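Local coordinates for protein thioredoxin (TrxA-1) (Sulfolobus solfataricus, PDB 3TCO) that probably reduces disulfide bonds in other proteins by thiol-disulfide exchange, as a redox-active member of the thioredoxin family, at residues V5-T10 / K53-R58; L23-C28 / T79-N84; Y43-E48 / V95-L100; A34-Y39 / N75-L80. One frame throughout, in Å; residues are numbered along the deposited sequence.

Interaction 1. Residues V5-T10 / K53-R58; sequences VTLVLT and KAVFGR. With EDO (1,2-ethanediol), chain D.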
loop_
_atom_site.group_PDB
_atom_site.type_symbol
_atom_site.label_atom_id
_atom_site.label_comp_id
_atom_site.label_asym_id
_atom_site.label_seq_id
_atom_site.Cartn_x
_atom_site.Cartn_y
_atom_site.Cartn_z
ATOM N N VAL A 5 -0.126 -11.565 4.665
ATOM C CA VAL A 5 -0.836 -10.790 5.667
ATOM C C VAL A 5 -1.322 -9.454 5.126
ATOM O O VAL A 5 -1.765 -8.592 5.892
ATOM C CB VAL A 5 0.046 -10.557 6.905
ATOM C CG1 VAL A 5 0.428 -11.901 7.512
ATOM C CG2 VAL A 5 1.307 -9.765 6.514
ATOM N N THR A 6 -1.243 -9.280 3.810
ATOM C CA THR A 6 -1.716 -8.051 3.187
ATOM C C THR A 6 -3.234 -8.088 3.179
ATOM O O THR A 6 -3.843 -9.156 3.258
ATOM C CB THR A 6 -1.195 -7.886 1.748
ATOM O OG1 THR A 6 -1.698 -8.946 0.920
ATOM C CG2 THR A 6 0.326 -7.901 1.750
ATOM N N LEU A 7 -3.839 -6.911 3.070
ATOM C CA LEU A 7 -5.289 -6.777 3.118
ATOM C C LEU A 7 -5.884 -6.116 1.890
ATOM O O LEU A 7 -5.474 -5.019 1.503
ATOM C CB LEU A 7 -5.674 -5.943 4.353
ATOM C CG LEU A 7 -7.122 -5.440 4.467
ATOM C CD1 LEU A 7 -8.039 -6.592 4.799
ATOM C CD2 LEU A 7 -7.214 -4.374 5.549
ATOM N N VAL A 8 -6.871 -6.774 1.294
ATOM C CA VAL A 8 -7.554 -6.210 0.140
ATOM C C VAL A 8 -8.408 -5.007 0.581
ATOM O O VAL A 8 -9.188 -5.086 1.533
ATOM C CB VAL A 8 -8.485 -7.254 -0.524
ATOM C CG1 VAL A 8 -9.302 -6.590 -1.628
ATOM C CG2 VAL A 8 -7.656 -8.412 -1.105
ATOM N N LEU A 9 -8.253 -3.893 -0.114
ATOM C CA LEU A 9 -9.011 -2.693 0.191
ATOM C C LEU A 9 -9.906 -2.317 -0.973
ATOM O O LEU A 9 -9.504 -2.456 -2.134
ATOM C CB LEU A 9 -8.069 -1.517 0.447
ATOM C CG LEU A 9 -7.186 -1.564 1.700
ATOM C CD1 LEU A 9 -6.185 -0.406 1.716
ATOM C CD2 LEU A 9 -8.090 -1.530 2.913
ATOM N N THR A 10 -11.116 -1.859 -0.650
ATOM C CA THR A 10 -12.066 -1.358 -1.644
ATOM C C THR A 10 -12.762 -0.178 -0.975
ATOM O O THR A 10 -12.438 0.188 0.160
ATOM C CB THR A 10 -13.162 -2.375 -2.033
ATOM O OG1 THR A 10 -14.026 -2.590 -0.915
ATOM C CG2 THR A 10 -12.541 -3.703 -2.471
ATOM N N LYS A 53 1.705 -4.934 13.259
ATOM C CA LYS A 53 2.146 -3.588 13.613
ATOM C C LYS A 53 1.686 -2.463 12.691
ATOM O O LYS A 53 1.575 -1.314 13.119
ATOM C CB LYS A 53 3.675 -3.573 13.732
ATOM C CG LYS A 53 4.214 -4.605 14.730
ATOM C CD LYS A 53 5.719 -4.447 14.948
ATOM C CE LYS A 53 6.211 -5.337 16.089
ATOM N NZ LYS A 53 6.032 -6.798 15.810
ATOM N N ALA A 54 1.453 -2.793 11.428
ATOM C CA ALA A 54 0.971 -1.823 10.442
ATOM C C ALA A 54 0.174 -2.606 9.425
ATOM O O ALA A 54 0.418 -3.798 9.237
ATOM C CB ALA A 54 2.122 -1.120 9.756
ATOM N N VAL A 55 -0.779 -1.943 8.776
ATOM C CA VAL A 55 -1.606 -2.604 7.785
ATOM C C VAL A 55 -1.057 -2.378 6.384
ATOM O O VAL A 55 -0.779 -1.243 5.981
ATOM C CB VAL A 55 -3.063 -2.098 7.861
ATOM C CG1 VAL A 55 -3.917 -2.763 6.760
ATOM C CG2 VAL A 55 -3.635 -2.400 9.251
ATOM N N PHE A 56 -0.855 -3.481 5.670
ATOM C CA PHE A 56 -0.343 -3.428 4.313
ATOM C C PHE A 56 -1.483 -3.760 3.356
ATOM O O PHE A 56 -1.698 -4.913 2.984
ATOM C CB PHE A 56 0.824 -4.411 4.132
ATOM C CG PHE A 56 2.107 -3.957 4.804
ATOM C CD1 PHE A 56 2.187 -3.861 6.188
ATOM C CD2 PHE A 56 3.225 -3.616 4.047
ATOM C CE1 PHE A 56 3.361 -3.432 6.815
ATOM C CE2 PHE A 56 4.412 -3.183 4.667
ATOM C CZ PHE A 56 4.480 -3.092 6.048
ATOM N N GLY A 57 -2.203 -2.721 2.967
ATOM C CA GLY A 57 -3.324 -2.895 2.071
ATOM C C GLY A 57 -2.897 -2.987 0.621
ATOM O O GLY A 57 -1.774 -2.632 0.260
ATOM N N ARG A 58 -3.818 -3.480 -0.199
ATOM C CA ARG A 58 -3.605 -3.614 -1.628
ATOM C C ARG A 58 -4.877 -3.110 -2.272
ATOM O O ARG A 58 -5.981 -3.502 -1.880
ATOM C CB ARG A 58 -3.372 -5.080 -2.024
ATOM C CG ARG A 58 -2.085 -5.663 -1.458
ATOM C CD ARG A 58 -1.744 -7.016 -2.069
ATOM N NE ARG A 58 -2.692 -8.069 -1.723
ATOM C CZ ARG A 58 -3.572 -8.587 -2.578
ATOM N NH1 ARG A 58 -3.628 -8.141 -3.827
ATOM N NH2 ARG A 58 -4.374 -9.572 -2.191
HETATM C C1 EDO D . -3.711 -6.800 8.975
HETATM O O1 EDO D . -3.371 -7.098 10.332
HETATM C C2 EDO D . -4.058 -8.099 8.243
HETATM O O2 EDO D . -2.949 -9.000 8.309
HETATM O O HOH W 1 -0.969 -6.109 6.760
HETATM O O HOH W 2 -4.460 -10.858 0.905
#

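Interaction 2. Residues L23-C28 / T79-N84; sequences LVLVDC and TLIFVN. With EDO (1,2-ethanediol), chain E.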
loop_
_atom_site.group_PDB
_atom_site.type_symbol
_atom_site.label_atom_id
_atom_site.label_comp_id
_atom_site.label_asym_id
_atom_site.label_seq_id
_atom_site.Cartn_x
_atom_site.Cartn_y
_atom_site.Cartn_z
ATOM N N LEU A 23 -0.562 3.245 11.135
ATOM C CA LEU A 23 0.159 3.218 9.873
ATOM C C LEU A 23 -0.486 2.254 8.898
ATOM O O LEU A 23 -0.642 1.056 9.186
ATOM C CB LEU A 23 1.631 2.820 10.087
ATOM C CG LEU A 23 2.425 2.493 8.808
ATOM C CD1 LEU A 23 2.561 3.753 7.936
ATOM C CD2 LEU A 23 3.819 1.970 9.163
ATOM N N VAL A 24 -0.844 2.778 7.731
ATOM C CA VAL A 24 -1.468 1.963 6.702
ATOM C C VAL A 24 -0.821 2.259 5.356
ATOM O O VAL A 24 -0.727 3.420 4.945
ATOM C CB VAL A 24 -2.983 2.251 6.575
ATOM C CG1 VAL A 24 -3.591 1.347 5.495
ATOM C CG2 VAL A 24 -3.698 1.998 7.916
ATOM N N LEU A 25 -0.350 1.207 4.693
ATOM C CA LEU A 25 0.263 1.340 3.374
ATOM C C LEU A 25 -0.720 0.771 2.372
ATOM O O LEU A 25 -1.495 -0.130 2.694
ATOM C CB LEU A 25 1.594 0.575 3.291
ATOM C CG LEU A 25 2.729 1.109 4.173
ATOM C CD1 LEU A 25 2.650 0.467 5.561
ATOM C CD2 LEU A 25 4.067 0.777 3.526
ATOM N N VAL A 26 -0.690 1.293 1.154
ATOM C CA VAL A 26 -1.610 0.822 0.130
ATOM C C VAL A 26 -0.879 0.605 -1.184
ATOM O O VAL A 26 -0.487 1.567 -1.841
ATOM C CB VAL A 26 -2.764 1.840 -0.115
ATOM C CG1 VAL A 26 -3.784 1.238 -1.091
ATOM C CG2 VAL A 26 -3.438 2.212 1.199
ATOM N N ASP A 27 -0.677 -0.658 -1.545
ATOM C CA ASP A 27 -0.006 -1.006 -2.795
ATOM C C ASP A 27 -1.081 -0.976 -3.894
ATOM O O ASP A 27 -1.969 -1.818 -3.924
ATOM C CB ASP A 27 0.633 -2.402 -2.676
ATOM C CG ASP A 27 1.114 -2.961 -4.022
ATOM O OD1 ASP A 27 1.334 -2.191 -4.974
ATOM O OD2 ASP A 27 1.284 -4.186 -4.115
ATOM N N CYS A 28 -1.025 0.046 -4.741
ATOM C CA CYS A 28 -1.971 0.197 -5.845
ATOM C C CYS A 28 -1.375 -0.605 -7.006
ATOM O O CYS A 28 -0.276 -0.304 -7.491
ATOM C CB CYS A 28 -2.114 1.679 -6.178
ATOM S SG CYS A 28 -2.738 2.666 -4.753
ATOM N N THR A 79 2.673 3.218 -3.979
ATOM C CA THR A 79 2.412 2.826 -2.606
ATOM C C THR A 79 2.079 4.069 -1.791
ATOM O O THR A 79 2.955 4.894 -1.506
ATOM C CB THR A 79 3.644 2.126 -1.988
ATOM O OG1 THR A 79 4.007 0.992 -2.789
ATOM C CG2 THR A 79 3.324 1.638 -0.602
ATOM N N LEU A 80 0.805 4.210 -1.442
ATOM C CA LEU A 80 0.346 5.335 -0.637
ATOM C C LEU A 80 0.706 5.012 0.803
ATOM O O LEU A 80 0.646 3.843 1.206
ATOM C CB LEU A 80 -1.174 5.470 -0.730
ATOM C CG LEU A 80 -1.761 5.571 -2.144
ATOM C CD1 LEU A 80 -3.299 5.560 -2.062
ATOM C CD2 LEU A 80 -1.240 6.841 -2.808
ATOM N N ILE A 81 1.084 6.029 1.568
ATOM C CA ILE A 81 1.398 5.816 2.973
ATOM C C ILE A 81 0.569 6.765 3.839
ATOM O O ILE A 81 0.619 7.991 3.681
ATOM C CB ILE A 81 2.897 6.011 3.262
ATOM C CG1 ILE A 81 3.701 5.031 2.381
ATOM C CG2 ILE A 81 3.170 5.766 4.766
ATOM C CD1 ILE A 81 5.172 5.100 2.558
ATOM N N PHE A 82 -0.204 6.178 4.745
ATOM C CA PHE A 82 -1.069 6.947 5.638
ATOM C C PHE A 82 -0.636 6.785 7.080
ATOM O O PHE A 82 -0.385 5.668 7.525
ATOM C CB PHE A 82 -2.519 6.470 5.536
ATOM C CG PHE A 82 -3.155 6.713 4.194
ATOM C CD1 PHE A 82 -3.019 5.785 3.160
ATOM C CD2 PHE A 82 -3.892 7.870 3.968
ATOM C CE1 PHE A 82 -3.620 6.010 1.906
ATOM C CE2 PHE A 82 -4.494 8.107 2.712
ATOM C CZ PHE A 82 -4.353 7.173 1.691
ATOM N N VAL A 83 -0.574 7.895 7.810
ATOM C CA VAL A 83 -0.210 7.867 9.221
ATOM C C VAL A 83 -1.238 8.723 9.956
ATOM O O VAL A 83 -1.470 9.875 9.598
ATOM C CB VAL A 83 1.227 8.413 9.453
ATOM C CG1 VAL A 83 1.531 8.501 10.965
ATOM C CG2 VAL A 83 2.242 7.494 8.778
ATOM N N ASN A 84 -1.851 8.147 10.981
ATOM C CA ASN A 84 -2.881 8.840 11.748
ATOM C C ASN A 84 -3.999 9.343 10.841
ATOM O O ASN A 84 -4.491 10.463 10.993
ATOM C CB ASN A 84 -2.287 9.999 12.560
ATOM C CG ASN A 84 -1.325 9.516 13.626
ATOM O OD1 ASN A 84 -1.593 8.519 14.301
ATOM N ND2 ASN A 84 -0.202 10.214 13.789
HETATM C C1 EDO E . -0.077 13.017 10.026
HETATM O O1 EDO E . -1.293 12.306 10.272
HETATM C C2 EDO E . 1.057 12.367 10.820
HETATM O O2 EDO E . 0.730 12.397 12.213
#

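Interaction 3. Residues Y43-E48 / V95-L100; sequences YKKVAE and VDEDTL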
loop_
_atom_site.group_PDB
_atom_site.type_symbol
_atom_site.label_atom_id
_atom_site.label_comp_id
_atom_site.label_asym_id
_atom_site.label_seq_id
_atom_site.Cartn_x
_atom_site.Cartn_y
_atom_site.Cartn_z
ATOM N N TYR A 43 6.672 -6.442 -1.277
ATOM C CA TYR A 43 5.640 -5.787 -0.466
ATOM C C TYR A 43 5.098 -6.784 0.551
ATOM O O TYR A 43 4.892 -6.442 1.711
ATOM C CB TYR A 43 4.490 -5.296 -1.346
ATOM C CG TYR A 43 3.473 -4.459 -0.606
ATOM C CD1 TYR A 43 3.758 -3.150 -0.237
ATOM C CD2 TYR A 43 2.211 -4.977 -0.286
ATOM C CE1 TYR A 43 2.817 -2.365 0.427
ATOM C CE2 TYR A 43 1.259 -4.199 0.383
ATOM C CZ TYR A 43 1.571 -2.893 0.731
ATOM O OH TYR A 43 0.646 -2.097 1.365
ATOM N N LYS A 44 4.873 -8.015 0.105
ATOM C CA LYS A 44 4.375 -9.082 0.977
ATOM C C LYS A 44 5.389 -9.471 2.062
ATOM O O LYS A 44 5.029 -9.682 3.229
ATOM C CB LYS A 44 4.034 -10.307 0.135
ATOM C CG LYS A 44 2.751 -10.136 -0.657
ATOM C CD LYS A 44 2.536 -11.279 -1.640
ATOM C CE LYS A 44 1.193 -11.146 -2.338
ATOM N NZ LYS A 44 0.907 -12.377 -3.118
ATOM N N LYS A 45 6.654 -9.560 1.665
ATOM C CA LYS A 45 7.723 -9.904 2.596
ATOM C C LYS A 45 7.838 -8.875 3.727
ATOM O O LYS A 45 7.961 -9.236 4.905
ATOM C CB LYS A 45 9.054 -10.003 1.843
ATOM C CG LYS A 45 10.236 -10.318 2.748
ATOM C CD LYS A 45 11.439 -10.766 1.938
ATOM C CE LYS A 45 12.543 -11.300 2.849
ATOM N NZ LYS A 45 13.566 -12.075 2.084
ATOM N N VAL A 46 7.803 -7.591 3.382
ATOM C CA VAL A 46 7.892 -6.559 4.402
ATOM C C VAL A 46 6.632 -6.558 5.269
ATOM O O VAL A 46 6.712 -6.380 6.490
ATOM C CB VAL A 46 8.131 -5.166 3.772
ATOM C CG1 VAL A 46 8.157 -4.077 4.861
ATOM C CG2 VAL A 46 9.485 -5.177 3.035
ATOM N N ALA A 47 5.476 -6.784 4.654
ATOM C CA ALA A 47 4.226 -6.818 5.411
ATOM C C ALA A 47 4.295 -7.921 6.476
ATOM O O ALA A 47 3.781 -7.762 7.588
ATOM C CB ALA A 47 3.035 -7.061 4.480
ATOM N N GLU A 48 4.925 -9.039 6.126
ATOM C CA GLU A 48 5.069 -10.149 7.061
ATOM C C GLU A 48 6.013 -9.735 8.200
ATOM O O GLU A 48 5.765 -10.037 9.370
ATOM C CB GLU A 48 5.623 -11.371 6.319
ATOM C CG GLU A 48 5.952 -12.572 7.193
ATOM C CD GLU A 48 4.773 -13.084 8.003
ATOM O OE1 GLU A 48 3.616 -12.976 7.545
ATOM O OE2 GLU A 48 5.011 -13.620 9.103
ATOM N N VAL A 95 9.108 -0.114 -4.863
ATOM C CA VAL A 95 9.993 0.438 -3.837
ATOM C C VAL A 95 11.059 -0.563 -3.385
ATOM O O VAL A 95 10.757 -1.722 -3.096
ATOM C CB VAL A 95 9.206 0.916 -2.585
ATOM C CG1 VAL A 95 8.645 -0.257 -1.839
ATOM C CG2 VAL A 95 10.105 1.690 -1.667
ATOM N N ASP A 96 12.307 -0.105 -3.330
ATOM C CA ASP A 96 13.411 -0.953 -2.896
ATOM C C ASP A 96 13.053 -1.478 -1.509
ATOM O O ASP A 96 12.481 -0.750 -0.704
ATOM C CB ASP A 96 14.712 -0.144 -2.800
ATOM C CG ASP A 96 15.217 0.322 -4.138
ATOM O OD1 ASP A 96 14.598 -0.023 -5.171
ATOM O OD2 ASP A 96 16.241 1.041 -4.153
ATOM N N GLU A 97 13.407 -2.718 -1.208
ATOM C CA GLU A 97 13.055 -3.260 0.100
ATOM C C GLU A 97 13.619 -2.424 1.239
ATOM O O GLU A 97 12.936 -2.191 2.240
ATOM C CB GLU A 97 13.546 -4.696 0.246
ATOM C CG GLU A 97 13.047 -5.370 1.518
ATOM C CD GLU A 97 13.437 -6.835 1.615
ATOM O OE1 GLU A 97 13.687 -7.459 0.566
ATOM O OE2 GLU A 97 13.463 -7.367 2.743
ATOM N N ASP A 98 14.864 -1.973 1.102
ATOM C CA ASP A 98 15.450 -1.190 2.174
ATOM C C ASP A 98 14.655 0.099 2.376
ATOM O O ASP A 98 14.352 0.469 3.502
ATOM C CB ASP A 98 16.955 -0.924 1.914
ATOM C CG ASP A 98 17.228 -0.192 0.605
ATOM O OD1 ASP A 98 16.385 -0.229 -0.314
ATOM O OD2 ASP A 98 18.318 0.411 0.492
ATOM N N THR A 99 14.277 0.758 1.290
ATOM C CA THR A 99 13.489 1.980 1.395
ATOM C C THR A 99 12.125 1.717 2.047
ATOM O O THR A 99 11.659 2.501 2.873
ATOM C CB THR A 99 13.268 2.610 0.009
ATOM O OG1 THR A 99 14.541 2.943 -0.558
ATOM C CG2 THR A 99 12.421 3.883 0.120
ATOM N N LEU A 100 11.492 0.609 1.680
ATOM C CA LEU A 100 10.188 0.268 2.235
ATOM C C LEU A 100 10.259 -0.023 3.748
ATOM O O LEU A 100 9.428 0.463 4.528
ATOM C CB LEU A 100 9.611 -0.935 1.476
ATOM C CG LEU A 100 8.174 -1.354 1.797
ATOM C CD1 LEU A 100 7.235 -0.168 1.579
ATOM C CD2 LEU A 100 7.783 -2.545 0.913
HETATM O O HOH W 3 14.493 -10.029 0.698
#

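Interaction 4. Residues A34-Y39 / N75-L80; sequences APCHLY and NIPTTL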
loop_
_atom_site.group_PDB
_atom_site.type_symbol
_atom_site.label_atom_id
_atom_site.label_comp_id
_atom_site.label_asym_id
_atom_site.label_seq_id
_atom_site.Cartn_x
_atom_site.Cartn_y
_atom_site.Cartn_z
ATOM N N ALA A 34 3.709 -5.327 -15.226
ATOM C CA ALA A 34 4.962 -6.048 -15.015
ATOM C C ALA A 34 5.697 -5.626 -13.738
ATOM O O ALA A 34 6.029 -6.478 -12.916
ATOM C CB ALA A 34 5.882 -5.869 -16.227
ATOM N N PRO A 35 5.971 -4.315 -13.566
ATOM C CA PRO A 35 6.664 -3.806 -12.375
ATOM C C PRO A 35 5.908 -4.178 -11.091
ATOM O O PRO A 35 6.516 -4.432 -10.046
ATOM C CB PRO A 35 6.679 -2.291 -12.589
ATOM C CG PRO A 35 6.568 -2.125 -14.068
ATOM C CD PRO A 35 5.617 -3.211 -14.477
ATOM N N CYS A 36 4.580 -4.197 -11.165
ATOM C CA CYS A 36 3.769 -4.548 -9.999
ATOM C C CYS A 36 4.025 -5.984 -9.599
ATOM O O CYS A 36 4.150 -6.304 -8.418
ATOM C CB CYS A 36 2.273 -4.403 -10.300
ATOM S SG CYS A 36 1.697 -2.762 -10.830
ATOM N N HIS A 37 4.085 -6.858 -10.593
ATOM C CA HIS A 37 4.306 -8.268 -10.343
ATOM C C HIS A 37 5.654 -8.497 -9.655
ATOM O O HIS A 37 5.784 -9.354 -8.783
ATOM C CB HIS A 37 4.218 -9.027 -11.674
ATOM C CG HIS A 37 4.496 -10.491 -11.564
ATOM N ND1 HIS A 37 5.769 -11.016 -11.656
ATOM C CD2 HIS A 37 3.667 -11.545 -11.364
ATOM C CE1 HIS A 37 5.710 -12.330 -11.522
ATOM N NE2 HIS A 37 4.447 -12.675 -11.343
ATOM N N LEU A 38 6.653 -7.713 -10.039
ATOM C CA LEU A 38 7.978 -7.834 -9.451
ATOM C C LEU A 38 8.039 -7.242 -8.045
ATOM O O LEU A 38 8.832 -7.679 -7.213
ATOM C CB LEU A 38 9.004 -7.145 -10.345
ATOM C CG LEU A 38 9.283 -7.892 -11.655
ATOM C CD1 LEU A 38 10.211 -7.079 -12.537
ATOM C CD2 LEU A 38 9.899 -9.251 -11.330
ATOM N N TYR A 39 7.191 -6.253 -7.781
ATOM C CA TYR A 39 7.147 -5.605 -6.463
ATOM C C TYR A 39 6.336 -6.403 -5.418
ATOM O O TYR A 39 6.647 -6.389 -4.223
ATOM C CB TYR A 39 6.549 -4.205 -6.642
ATOM C CG TYR A 39 6.306 -3.403 -5.382
ATOM C CD1 TYR A 39 7.316 -3.218 -4.440
ATOM C CD2 TYR A 39 5.081 -2.764 -5.173
ATOM C CE1 TYR A 39 7.117 -2.413 -3.328
ATOM C CE2 TYR A 39 4.868 -1.951 -4.056
ATOM C CZ TYR A 39 5.891 -1.776 -3.139
ATOM O OH TYR A 39 5.702 -0.938 -2.056
ATOM N N ASN A 75 0.331 6.262 -12.294
ATOM C CA ASN A 75 1.273 5.205 -12.647
ATOM C C ASN A 75 1.284 4.145 -11.550
ATOM O O ASN A 75 1.068 4.447 -10.377
ATOM C CB ASN A 75 2.685 5.777 -12.796
ATOM C CG ASN A 75 2.842 6.652 -14.026
ATOM O OD1 ASN A 75 3.096 6.158 -15.126
ATOM N ND2 ASN A 75 2.678 7.954 -13.846
ATOM N N ILE A 76 1.513 2.898 -11.929
ATOM C CA ILE A 76 1.588 1.837 -10.939
ATOM C C ILE A 76 2.844 1.024 -11.227
ATOM O O ILE A 76 3.307 0.957 -12.367
ATOM C CB ILE A 76 0.333 0.908 -10.947
ATOM C CG1 ILE A 76 0.074 0.351 -12.352
ATOM C CG2 ILE A 76 -0.896 1.677 -10.429
ATOM C CD1 ILE A 76 -0.976 -0.738 -12.375
ATOM N N PRO A 77 3.397 0.377 -10.193
ATOM C CA PRO A 77 2.799 0.460 -8.857
ATOM C C PRO A 77 3.017 1.786 -8.147
ATOM O O PRO A 77 3.932 2.537 -8.476
ATOM C CB PRO A 77 3.451 -0.696 -8.113
ATOM C CG PRO A 77 4.810 -0.810 -8.761
ATOM C CD PRO A 77 4.509 -0.592 -10.231
ATOM N N THR A 78 2.132 2.078 -7.199
ATOM C CA THR A 78 2.231 3.266 -6.361
ATOM C C THR A 78 1.886 2.795 -4.959
ATOM O O THR A 78 0.922 2.054 -4.769
ATOM C CB THR A 78 1.222 4.368 -6.736
ATOM O OG1 THR A 78 1.634 5.004 -7.954
ATOM C CG2 THR A 78 1.152 5.405 -5.620
ATOM N N THR A 79 2.673 3.218 -3.979
ATOM C CA THR A 79 2.412 2.826 -2.606
ATOM C C THR A 79 2.079 4.069 -1.791
ATOM O O THR A 79 2.955 4.894 -1.506
ATOM C CB THR A 79 3.644 2.126 -1.988
ATOM O OG1 THR A 79 4.007 0.992 -2.789
ATOM C CG2 THR A 79 3.324 1.638 -0.602
ATOM N N LEU A 80 0.805 4.210 -1.442
ATOM C CA LEU A 80 0.346 5.335 -0.637
ATOM C C LEU A 80 0.706 5.012 0.803
ATOM O O LEU A 80 0.646 3.843 1.206
ATOM C CB LEU A 80 -1.174 5.470 -0.730
ATOM C CG LEU A 80 -1.761 5.571 -2.144
ATOM C CD1 LEU A 80 -3.299 5.560 -2.062
ATOM C CD2 LEU A 80 -1.240 6.841 -2.808
#

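Interaction 1. Residues V5-T10 / K53-R58
Leu7 and Val8 form parallel bridges with Gly57 and Arg58, which join the short outermost strand 7-8 to strand 55-60 of the thioredoxin sheet. Three backbone hydrogen bonds set the register: Leu7 N to Phe56 O (2.9 Å), Arg58 N to Leu7 O (2.8 Å) and Leu9 N to Arg58 O (2.9 Å). The touching parts diverge by 66°, in keeping with so brief a pairing. Beyond its start, water 1 takes over, accepting from Phe56 N and donating to Val5 O.

Among the side chains the main polar link is Arg58 NE to Thr6 OG1, 3.0 Å long with an N-H...O angle of 152°. The hydroxyl lies at the guanidinium edge, near its plane. A chi1 of 63° sets Thr6 OG1 between its own backbone N and carbonyl carbon, and the same oxygen is hydrogen-bonded to Asp4. Water 2 adds a looser bridge, donating to Thr6 O and accepting weakly from Arg58 NH2.

The apolar contacts are fewer. Leu7 CD2 meets Val55 CG1 at 3.9 Å, and both residues touch Val17 of helix 14-20. Leu9 CD1 lies 3.8 Å from Gly57 CA, where a beta carbon on the glycine would collide with it.

Thr6 OG1 accepts from Arg58 while also bonded to a carboxylate, so the hydroxyl is likely to couple the two opposite charges and steady the guanidinium.

Interaction 2. Residues L23-C28 / T79-N84
Leu23 to Asp27 pair residue for residue with Val83 to Thr79, forming the antiparallel pairing of the central strand 23-29 with strand 78-83 in the thioredoxin-fold sheet. The axes of strands 23-28 and 79-83 approach to 4.5 Å at 165°, close to ideal antiparallel alignment.

Hydrogen bonding comes in two closed pairs. Val24 and Phe82 exchange bonds in both directions, Val24 N to Phe82 O at 2.9 Å and Phe82 N to Val24 O at 2.8 Å, and the latter runs nearly along the C=O axis. Val26 and Leu80 repeat the pattern. At the non-hydrogen-bonded positions CA-H...O contacts fill in, as from Thr79 CA to Val26 O (3.3 Å).

The apolar side chains divide between the two faces. On one, Leu23 and Ile81 lie side by side pointing the same way, and Leu23 CD1 touches Ile81 CG2 at 3.8 Å. Helix 97-107 covers this face through contacts to Leu23, Leu25, Ile81 and Val83. On the other, Phe82 CG lies beside its backbone N (chi1 -65°), and the ring turns an edge to Val24 O while Val26 CG2 approaches CE1 obliquely at 3.9 Å. The ring also packs on Ile18 and meets Tyr71 edge-to-face. An alanine at Phe82 would probably open a gap between strand 79-83 and Ile18 of helix 14-20, leaving Val26 CG2 and the Tyr71 ring without their aromatic partner.

Further along this face, Cys28 SG lies 4.0 Å from both CG and CD1 of Leu80.

Interaction 3. Residues Y43-E48 / V95-L100
Leu100, Val46 and Glu97 carry this helix-to-helix contact, with 73, 66 and 52 Å² of their surfaces buried by the other segment, out of 247 Å² in all. No hydrogen bond passes directly from one segment to the other, so apolar contact does most of the joining.

Leu100 reaches across with its CD2 methyl. CG stands anti to the backbone N (chi1 -173°), and CD2 then comes within 3.8 Å of Val46 CG2 and 3.9 Å of Val46 CB, the two side chains crossing at a slant. The same methyl approaches Tyr43 CD1 at 4.2 Å, oblique to the ring, and so fits between two residues of helix 34-49 that are three positions apart.

Val46 offers its CG2 to both partners. Besides Leu100 it touches Glu97 CG at 3.9 Å, and here the two side chains slide past each other in opposite directions.

Glu97, extended beyond CG, passes Val46 with CG alone and brings its carboxylate to the chain of Lys45, which it crosses at about a right angle. The charged atoms are apart, Lys45 NZ being 4.8 Å from Glu97 OE2. Water 3 spans the gap, accepting from Lys45 NZ at 2.6 Å and donating to Glu97 OE1 at 2.7 Å, while Lys49 makes a long, weak ion pair with OE2.

The contact binds helix 34-49 to the start of helix 97-107 on one side of the sheet, where Leu100 and Tyr43 both rest on Leu25 of strand 23-29, and Val46 on Phe56 of strand 55-60.

Interaction 4. Residues A34-Y39 / N75-L80
Cys36 and Pro77 bring their CA atoms to 5.2 Å where the first turns of helix 34-49 face the loop that leads into strand 78-83, and the peptide bond before Pro77 is cis. That loop is also tied to itself, Thr78 OG1 donating to Asn75 O.

Pro77 fills the centre of the contact. Its CD touches Pro35 CB at 3.6 Å and Cys36 SG at 3.6 Å, and its CB lies 3.9 Å from Tyr39 CD2, oblique to the ring. The sulfur stands beside its own backbone N (chi1 -58°), within 3.6 Å of Pro77 N as well, and Ile76 lines it with CB, CG1 and CD1, the last at 3.7 Å. Three residues of the helix thus close on one proline ring, and the sulfur is flanked by Ile76 and Pro77.

Deeper in, the one hydrogen bond between the segments runs from Tyr39 OH to Thr79 OG1, at 2.7 Å. Tyr39 CG is anti to the backbone N (chi1 175°), and the threonine oxygen lies at the ring edge, near its plane. Both residues are buried, and this bond gives the tyrosine hydroxyl an acceptor there. A phenylalanine in place of Tyr39 would probably leave Thr79 OG1 without this donor in a buried setting.

Cys36 is disulfide-bonded to Cys33, so the model holds the oxidised form. A CxxC pair at a helix start, faced by a cis-proline loop, is the hallmark of the thioredoxin active site.

Overall arrangement
From the N terminus, interaction 1 closes the first loop, adding the edge strand 7-8 to strand 55-60 across two intervening helices and a strand. Interaction 2 starts inside that loop and ends beyond it, so the two cross; they meet where strand 23-29 lies between 55-60 and 78-83, Gly57 N being 2.7 Å from Leu25 O. Interaction 4 starts within the loop of interaction 2 and ends on the same strand, sharing Thr79 and Leu80; it also crosses interaction 1, and sets the redox-active helix start against the cis-proline loop and the start of strand 78-83. Interaction 3, linking helix 34-49 to the C-terminal helix 97-107, crosses all the others. Together they tie the sheet to two helices on one side.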